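Local coordinates for transcriptional protein SWT1 (Saccharomyces cerevisiae, PDB 4PQZ) that acts in transcription, probably as an activator, and has RNA endonuclease activity as a whole protein, of which this chain is the C-terminal HEPN-like domain, at residues T134-H137 against F138-S141; E96-C100 against S101-K105; E44-K47 against E48-F52. All coordinates share one frame; numbering follows the deposited sequence.

In the fold
Contact 1, near the C-terminal end of helix 122-139, lies between the other two and touches both. Its centre is about 10 Å from that of contact 2, the loop after helix 90-97. There, Phe138 CZ meets Ser101 CB at 3.6 Å, and Leu139 CD2 meets Phe98 CE2, also at 3.6 Å. The centre of contact 3, on helix 35-62, is about 12 Å from that of contact 1; Leu136 CD1 packs on Thr49 CG2 at 3.8 Å and Phe140 CZ on Phe52 CD2 at 3.9 Å. Contacts 2 and 3 do not touch, their nearest atoms being about 9 Å apart. Contact 1 thus links the loop of contact 2 to helix 35-62.

Contact 1: residues T134-H137 against F138-S141; sequences TVLH and FLFS
Leu139 N donates to Val135 O at 3.0 Å with an N-H...O angle of 165°, an i to i+4 bond of helix 122-139. One residue further on the pattern slackens. Phe140 N keeps a weak bond to Leu136 O but also donates to His137 O at 3.2 Å, standing 71° out of that carbonyl plane, so the N-H is divided between an i+4 and an i+3 acceptor. Ser141 completes the shift: its N and its OG both bond to Phe138 O, the hydroxyl at 2.9 Å from that oxygen. The hydroxyl can do so because chi1 of 73° sets OG between the backbone N and the carbonyl carbon, folded back over the last turn.

On one flank Phe138 and Thr134 lie side by side, pointing the same way. Thr134 CG2 is 3.7 Å from Phe138 CE2, while Thr134 O approaches CD2 of that ring obliquely at 3.3 Å; Val135 CA sits at the ring edge, near its plane. Thr134 OG1 is engaged within the helix by Gln130 O. The buried flank is aliphatic: Val135 CG1 runs alongside Leu139 CD1 at 3.8 Å, and Leu136 CD2 crosses the same methyl, Leu139 CD1, at 4.2 Å. Phe140 CD1 comes to 3.2 Å from Leu136 O, close to the weakly bonded carbonyl.

Beyond the segment, Leu136 and Phe140 reach helices 35-62 and 145-163, and His137 NE2 hydrogen-bonds Glu152 on the latter. A helix that passes from i+4 to i+3 bonding, with a serine hydroxyl doubling the grip on a carbonyl near its C-terminal end, here leads out of one member of the helical bundle of a HEPN-like fold.

Contact 2: residues E96-C100 against S101-K105; sequences ELFTC and SKIKK
Phe98 and Ser101 are the ends of a type I beta turn that takes the chain out of helix 90-97. The turn bond, Ser101 N to Phe98 O at 3.0 Å, is weak because its N-H...O angle is only 133°.

The inner side is the better packed. Ser101 CB comes to 3.2 Å from Phe98 O. It also lies at the edge of the Phe98 ring, near its plane and 4.1 Å from CD1, and Ile103 CD1 reaches CE1 of the same ring obliquely, also at 4.1 Å. The ring is buried, with Trp90 and Val135 against it. Ser101 holds the following residues in place: with chi1 at -178°, OG stands opposite its own backbone N and beside the carbonyl carbon, where it accepts from Ile103 N at 3.1 Å with an angle of 163°. This is an ST turn.

The outer side is looser. Thr99, Cys100, Lys102 and Lys104 are exposed, with Lys102 and Lys104 turned away from the preceding segment. Even there Thr99 OG1 is tied, donating to Glu96 O at 2.7 Å, beside a weak bond from Thr99 N to that same oxygen. The Glu96 carboxylate forms a salt bridge with Lys142.

With the main turn bond weak, two hydroxyl bonds and the apolar grip of Phe98 probably help to fix the loop's path.

Contact 3: residues E44-K47 against E48-F52; sequences EQVK and ETIFF
The Phe51 ring carries Lys47 O over one face, 3.1 Å above its plane and displaced toward the rim. Lys47 O also accepts Phe51 N at 3.0 Å. The ring turns back over the preceding turn because CG lies anti to its carbonyl carbon (chi1 -65°). Lys47 runs beside the ring in the same direction, with CE 4.2 Å from CE2 of Phe51. Its chain bends at chi3 (71°), bringing NZ to the Glu44 carboxylate in a salt bridge; both bonds are weak, and NZ is 3.4 Å from OE1.

With an alanine here in place of Phe51, Lys47 O would probably lose the ring that lies over it and Lys47 CE its neighbour, and a gap would open toward Ala82 and Leu76.

These residues belong to helix 35-62, a member of the helical bundle of this HEPN-like domain; in this part of it Val46, Thr49 and Ile50 are buried. Val46 CG1 crosses Ile50 CD1 at 3.6 Å, and both side chains lean on Trp132. Thr49 is buried, yet its hydroxyl is satisfied within the helix: OG1 donates to Gln45 O at 2.8 Å. Thr49 N bonds to that oxygen too, from the opposite face of the carbonyl plane, so two donors of one residue grip it.

At the surface, Glu48 CG passes 3.3 Å from Glu44 O, which accepts Glu48 N 40° out of its carbonyl plane. Gln45 sets out away from the following turn, and its OE1 accepts from Trp158 NE1 on helix 145-163.

Contact 1: residues T134-H137 against F138-S141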
loop_
_atom_site.group_PDB
_atom_site.type_symbol
_atom_site.label_atom_id
_atom_site.label_comp_id
_atom_site.label_asym_id
_atom_site.label_seq_id
_atom_site.Cartn_x
_atom_site.Cartn_y
_atom_site.Cartn_z
ATOM N N THR A 134 4.981 -6.450 1.982
ATOM C CA THR A 134 5.688 -6.191 3.234
ATOM C C THR A 134 5.076 -4.964 3.944
ATOM O O THR A 134 4.745 -5.040 5.121
ATOM C CB THR A 134 7.209 -5.945 2.963
ATOM O OG1 THR A 134 7.774 -7.074 2.294
ATOM C CG2 THR A 134 7.995 -5.690 4.260
ATOM N N VAL A 135 4.917 -3.857 3.205
ATOM C CA VAL A 135 4.379 -2.591 3.730
ATOM C C VAL A 135 2.923 -2.688 4.227
ATOM O O VAL A 135 2.597 -2.201 5.318
ATOM C CB VAL A 135 4.502 -1.455 2.684
ATOM C CG1 VAL A 135 3.666 -0.243 3.065
ATOM C CG2 VAL A 135 5.965 -1.066 2.494
ATOM N N LEU A 136 2.052 -3.313 3.434
ATOM C CA LEU A 136 0.670 -3.526 3.855
ATOM C C LEU A 136 0.557 -4.285 5.174
ATOM O O LEU A 136 -0.340 -4.027 5.970
ATOM C CB LEU A 136 -0.140 -4.206 2.763
ATOM C CG LEU A 136 -0.465 -3.276 1.591
ATOM C CD1 LEU A 136 -1.060 -4.041 0.403
ATOM C CD2 LEU A 136 -1.349 -2.111 2.030
ATOM N N HIS A 137 1.472 -5.213 5.402
ATOM C CA HIS A 137 1.569 -5.888 6.685
ATOM C C HIS A 137 1.685 -4.923 7.862
ATOM O O HIS A 137 0.913 -5.013 8.812
ATOM C CB HIS A 137 2.736 -6.880 6.684
ATOM C CG HIS A 137 2.417 -8.174 6.002
ATOM N ND1 HIS A 137 3.387 -9.043 5.544
ATOM C CD2 HIS A 137 1.231 -8.755 5.708
ATOM C CE1 HIS A 137 2.813 -10.091 4.995
ATOM N NE2 HIS A 137 1.500 -9.940 5.074
ATOM N N PHE A 138 2.648 -4.007 7.797
ATOM C CA PHE A 138 2.830 -3.004 8.852
ATOM C C PHE A 138 1.629 -2.065 8.966
ATOM O O PHE A 138 1.198 -1.741 10.069
ATOM C CB PHE A 138 4.135 -2.217 8.641
ATOM C CG PHE A 138 5.372 -3.092 8.668
ATOM C CD1 PHE A 138 5.751 -3.718 9.843
ATOM C CD2 PHE A 138 6.133 -3.296 7.519
ATOM C CE1 PHE A 138 6.872 -4.552 9.881
ATOM C CE2 PHE A 138 7.252 -4.121 7.541
ATOM C CZ PHE A 138 7.627 -4.753 8.726
ATOM N N LEU A 139 1.076 -1.668 7.823
ATOM C CA LEU A 139 -0.096 -0.797 7.792
ATOM C C LEU A 139 -1.363 -1.485 8.308
ATOM O O LEU A 139 -2.329 -0.806 8.655
ATOM C CB LEU A 139 -0.346 -0.228 6.389
ATOM C CG LEU A 139 0.697 0.677 5.720
ATOM C CD1 LEU A 139 0.242 0.991 4.296
ATOM C CD2 LEU A 139 0.935 1.950 6.500
ATOM N N PHE A 140 -1.358 -2.821 8.361
ATOM C CA PHE A 140 -2.494 -3.583 8.917
ATOM C C PHE A 140 -2.247 -4.023 10.363
ATOM O O PHE A 140 -3.121 -4.626 10.988
ATOM C CB PHE A 140 -2.806 -4.830 8.063
ATOM C CG PHE A 140 -3.793 -4.582 6.941
ATOM C CD1 PHE A 140 -3.528 -3.642 5.954
ATOM C CD2 PHE A 140 -4.981 -5.298 6.873
ATOM C CE1 PHE A 140 -4.427 -3.416 4.930
ATOM C CE2 PHE A 140 -5.892 -5.072 5.843
ATOM C CZ PHE A 140 -5.604 -4.131 4.866
ATOM N N SER A 141 -1.061 -3.710 10.888
ATOM C CA SER A 141 -0.572 -4.334 12.121
ATOM C C SER A 141 -1.438 -4.084 13.376
ATOM O O SER A 141 -1.295 -4.786 14.384
ATOM C CB SER A 141 0.888 -3.946 12.393
ATOM O OG SER A 141 0.994 -2.593 12.818
#

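Contact 2: residues E96-C100 against S101-K105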
loop_
_atom_site.group_PDB
_atom_site.type_symbol
_atom_site.label_atom_id
_atom_site.label_comp_id
_atom_site.label_asym_id
_atom_site.label_seq_id
_atom_site.Cartn_x
_atom_site.Cartn_y
_atom_site.Cartn_z
ATOM N N GLU A 96 4.752 4.377 14.320
ATOM C CA GLU A 96 4.388 3.375 15.311
ATOM C C GLU A 96 4.070 2.044 14.645
ATOM O O GLU A 96 4.442 0.989 15.150
ATOM C CB GLU A 96 3.176 3.832 16.117
ATOM C CG GLU A 96 2.803 2.866 17.198
ATOM C CD GLU A 96 1.375 3.022 17.684
ATOM O OE1 GLU A 96 0.618 3.832 17.105
ATOM O OE2 GLU A 96 1.017 2.305 18.643
ATOM N N LEU A 97 3.381 2.110 13.508
ATOM C CA LEU A 97 3.023 0.911 12.750
ATOM C C LEU A 97 4.261 0.265 12.119
ATOM O O LEU A 97 4.264 -0.918 11.801
ATOM C CB LEU A 97 1.983 1.231 11.674
ATOM C CG LEU A 97 0.719 1.944 12.152
ATOM C CD1 LEU A 97 -0.289 2.135 11.029
ATOM C CD2 LEU A 97 0.114 1.204 13.317
ATOM N N PHE A 98 5.326 1.041 11.980
ATOM C CA PHE A 98 6.524 0.551 11.330
ATOM C C PHE A 98 7.659 0.221 12.303
ATOM O O PHE A 98 8.817 0.107 11.887
ATOM C CB PHE A 98 7.002 1.551 10.256
ATOM C CG PHE A 98 6.174 1.535 8.995
ATOM C CD1 PHE A 98 6.502 0.677 7.946
ATOM C CD2 PHE A 98 5.078 2.381 8.848
ATOM C CE1 PHE A 98 5.740 0.647 6.778
ATOM C CE2 PHE A 98 4.304 2.365 7.685
ATOM C CZ PHE A 98 4.640 1.494 6.646
ATOM N N THR A 99 7.347 0.059 13.590
ATOM C CA THR A 99 8.413 -0.160 14.577
ATOM C C THR A 99 9.313 -1.365 14.256
ATOM O O THR A 99 10.550 -1.283 14.348
ATOM C CB THR A 99 7.881 -0.295 16.013
ATOM O OG1 THR A 99 6.912 0.722 16.256
ATOM C CG2 THR A 99 9.024 -0.140 17.009
ATOM N N CYS A 100 8.708 -2.476 13.857
ATOM C CA CYS A 100 9.509 -3.662 13.531
ATOM C C CYS A 100 9.883 -3.728 12.050
ATOM O O CYS A 100 9.922 -4.795 11.436
ATOM C CB CYS A 100 8.809 -4.931 14.022
ATOM S SG CYS A 100 8.554 -4.835 15.817
ATOM N N SER A 101 10.173 -2.557 11.499
ATOM C CA SER A 101 10.619 -2.417 10.127
ATOM C C SER A 101 11.880 -1.566 10.147
ATOM O O SER A 101 12.116 -0.811 11.087
ATOM C CB SER A 101 9.533 -1.717 9.301
ATOM O OG SER A 101 9.909 -1.608 7.940
ATOM N N LYS A 102 12.681 -1.686 9.101
ATOM C CA LYS A 102 13.851 -0.844 8.913
ATOM C C LYS A 102 13.480 0.427 8.161
ATOM O O LYS A 102 14.299 1.334 8.007
ATOM C CB LYS A 102 14.919 -1.599 8.112
ATOM C CG LYS A 102 15.305 -2.948 8.704
ATOM C CD LYS A 102 16.142 -2.771 9.955
ATOM C CE LYS A 102 16.294 -4.097 10.662
ATOM N NZ LYS A 102 16.969 -3.944 11.981
ATOM N N ILE A 103 12.247 0.474 7.677
ATOM C CA ILE A 103 11.737 1.645 6.973
ATOM C C ILE A 103 11.732 2.889 7.883
ATOM O O ILE A 103 11.209 2.862 9.008
ATOM C CB ILE A 103 10.347 1.338 6.354
ATOM C CG1 ILE A 103 10.501 0.280 5.253
ATOM C CG2 ILE A 103 9.694 2.604 5.772
ATOM C CD1 ILE A 103 9.172 -0.264 4.681
ATOM N N LYS A 104 12.375 3.953 7.406
ATOM C CA LYS A 104 12.401 5.245 8.102
ATOM C C LYS A 104 11.550 6.283 7.369
ATOM O O LYS A 104 11.194 6.091 6.197
ATOM C CB LYS A 104 13.828 5.796 8.207
ATOM C CG LYS A 104 14.754 5.033 9.112
ATOM C CD LYS A 104 16.126 5.681 9.155
ATOM C CE LYS A 104 17.150 4.743 9.777
ATOM N NZ LYS A 104 18.554 5.224 9.623
ATOM N N LYS A 105 11.263 7.385 8.063
ATOM C CA LYS A 105 10.462 8.491 7.536
ATOM C C LYS A 105 10.818 8.865 6.100
ATOM O O LYS A 105 9.955 8.889 5.227
ATOM C CB LYS A 105 10.592 9.716 8.456
ATOM C CG LYS A 105 9.982 11.019 7.898
ATOM C CD LYS A 105 9.820 12.098 8.977
ATOM C CE LYS A 105 9.443 13.462 8.395
ATOM N NZ LYS A 105 8.126 13.468 7.698
#

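Contact 3: residues E44-K47 against E48-F52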
loop_
_atom_site.group_PDB
_atom_site.type_symbol
_atom_site.label_atom_id
_atom_site.label_comp_id
_atom_site.label_asym_id
_atom_site.label_seq_id
_atom_site.Cartn_x
_atom_site.Cartn_y
_atom_site.Cartn_z
ATOM N N GLU A 44 -4.089 -2.101 -9.311
ATOM C CA GLU A 44 -5.312 -1.440 -8.867
ATOM C C GLU A 44 -5.839 -1.985 -7.538
ATOM O O GLU A 44 -6.494 -1.262 -6.786
ATOM C CB GLU A 44 -6.399 -1.484 -9.949
ATOM C CG GLU A 44 -6.066 -0.665 -11.202
ATOM C CD GLU A 44 -6.103 0.850 -10.987
ATOM O OE1 GLU A 44 -6.915 1.318 -10.161
ATOM O OE2 GLU A 44 -5.318 1.573 -11.648
ATOM N N GLN A 45 -5.549 -3.249 -7.241
ATOM C CA GLN A 45 -5.947 -3.812 -5.950
ATOM C C GLN A 45 -5.007 -3.388 -4.823
ATOM O O GLN A 45 -5.462 -3.031 -3.733
ATOM C CB GLN A 45 -6.066 -5.333 -6.013
ATOM C CG GLN A 45 -7.371 -5.832 -6.638
ATOM C CD GLN A 45 -7.360 -7.332 -6.871
ATOM O OE1 GLN A 45 -6.523 -8.054 -6.324
ATOM N NE2 GLN A 45 -8.284 -7.809 -7.695
ATOM N N VAL A 46 -3.701 -3.428 -5.085
ATOM C CA VAL A 46 -2.707 -2.877 -4.157
ATOM C C VAL A 46 -3.039 -1.423 -3.783
ATOM O O VAL A 46 -3.037 -1.069 -2.601
ATOM C CB VAL A 46 -1.281 -2.946 -4.736
ATOM C CG1 VAL A 46 -0.311 -2.159 -3.867
ATOM C CG2 VAL A 46 -0.840 -4.401 -4.872
ATOM N N LYS A 47 -3.334 -0.611 -4.801
ATOM C CA LYS A 47 -3.807 0.772 -4.622
ATOM C C LYS A 47 -5.002 0.881 -3.672
ATOM O O LYS A 47 -4.967 1.659 -2.715
ATOM C CB LYS A 47 -4.180 1.407 -5.969
ATOM C CG LYS A 47 -3.058 2.172 -6.660
ATOM C CD LYS A 47 -3.482 2.651 -8.060
ATOM C CE LYS A 47 -4.508 3.782 -8.007
ATOM N NZ LYS A 47 -5.129 4.046 -9.344
ATOM N N GLU A 48 -6.051 0.107 -3.939
ATOM C CA GLU A 48 -7.254 0.123 -3.104
ATOM C C GLU A 48 -6.955 -0.265 -1.660
ATOM O O GLU A 48 -7.557 0.258 -0.725
ATOM C CB GLU A 48 -8.316 -0.814 -3.669
ATOM C CG GLU A 48 -9.049 -0.276 -4.880
ATOM C CD GLU A 48 -10.063 -1.269 -5.414
ATOM O OE1 GLU A 48 -10.085 -2.425 -4.924
ATOM O OE2 GLU A 48 -10.837 -0.897 -6.320
ATOM N N THR A 49 -6.011 -1.181 -1.490
ATOM C CA THR A 49 -5.664 -1.701 -0.173
ATOM C C THR A 49 -4.804 -0.711 0.618
ATOM O O THR A 49 -4.918 -0.606 1.840
ATOM C CB THR A 49 -4.951 -3.090 -0.301
ATOM O OG1 THR A 49 -5.732 -3.938 -1.146
ATOM C CG2 THR A 49 -4.783 -3.761 1.043
ATOM N N ILE A 50 -3.944 0.015 -0.082
ATOM C CA ILE A 50 -3.156 1.061 0.549
ATOM C C ILE A 50 -4.089 2.175 1.012
ATOM O O ILE A 50 -3.957 2.700 2.115
ATOM C CB ILE A 50 -2.110 1.650 -0.415
ATOM C CG1 ILE A 50 -1.082 0.587 -0.824
ATOM C CG2 ILE A 50 -1.396 2.826 0.236
ATOM C CD1 ILE A 50 -0.249 0.989 -2.043
ATOM N N PHE A 51 -5.047 2.515 0.157
ATOM C CA PHE A 51 -5.976 3.606 0.436
ATOM C C PHE A 51 -6.854 3.258 1.629
ATOM O O PHE A 51 -6.993 4.063 2.546
ATOM C CB PHE A 51 -6.836 3.938 -0.793
ATOM C CG PHE A 51 -6.045 4.467 -1.960
ATOM C CD1 PHE A 51 -4.730 4.882 -1.793
ATOM C CD2 PHE A 51 -6.618 4.552 -3.222
ATOM C CE1 PHE A 51 -3.999 5.365 -2.861
ATOM C CE2 PHE A 51 -5.892 5.039 -4.296
ATOM C CZ PHE A 51 -4.579 5.446 -4.114
ATOM N N PHE A 52 -7.422 2.051 1.617
ATOM C CA PHE A 52 -8.195 1.538 2.750
ATOM C C PHE A 52 -7.416 1.657 4.051
ATOM O O PHE A 52 -7.951 2.152 5.050
ATOM C CB PHE A 52 -8.607 0.065 2.537
ATOM C CG PHE A 52 -9.153 -0.602 3.789
ATOM C CD1 PHE A 52 -10.468 -0.378 4.202
ATOM C CD2 PHE A 52 -8.351 -1.439 4.557
ATOM C CE1 PHE A 52 -10.978 -0.986 5.359
ATOM C CE2 PHE A 52 -8.849 -2.054 5.711
ATOM C CZ PHE A 52 -10.162 -1.823 6.113
#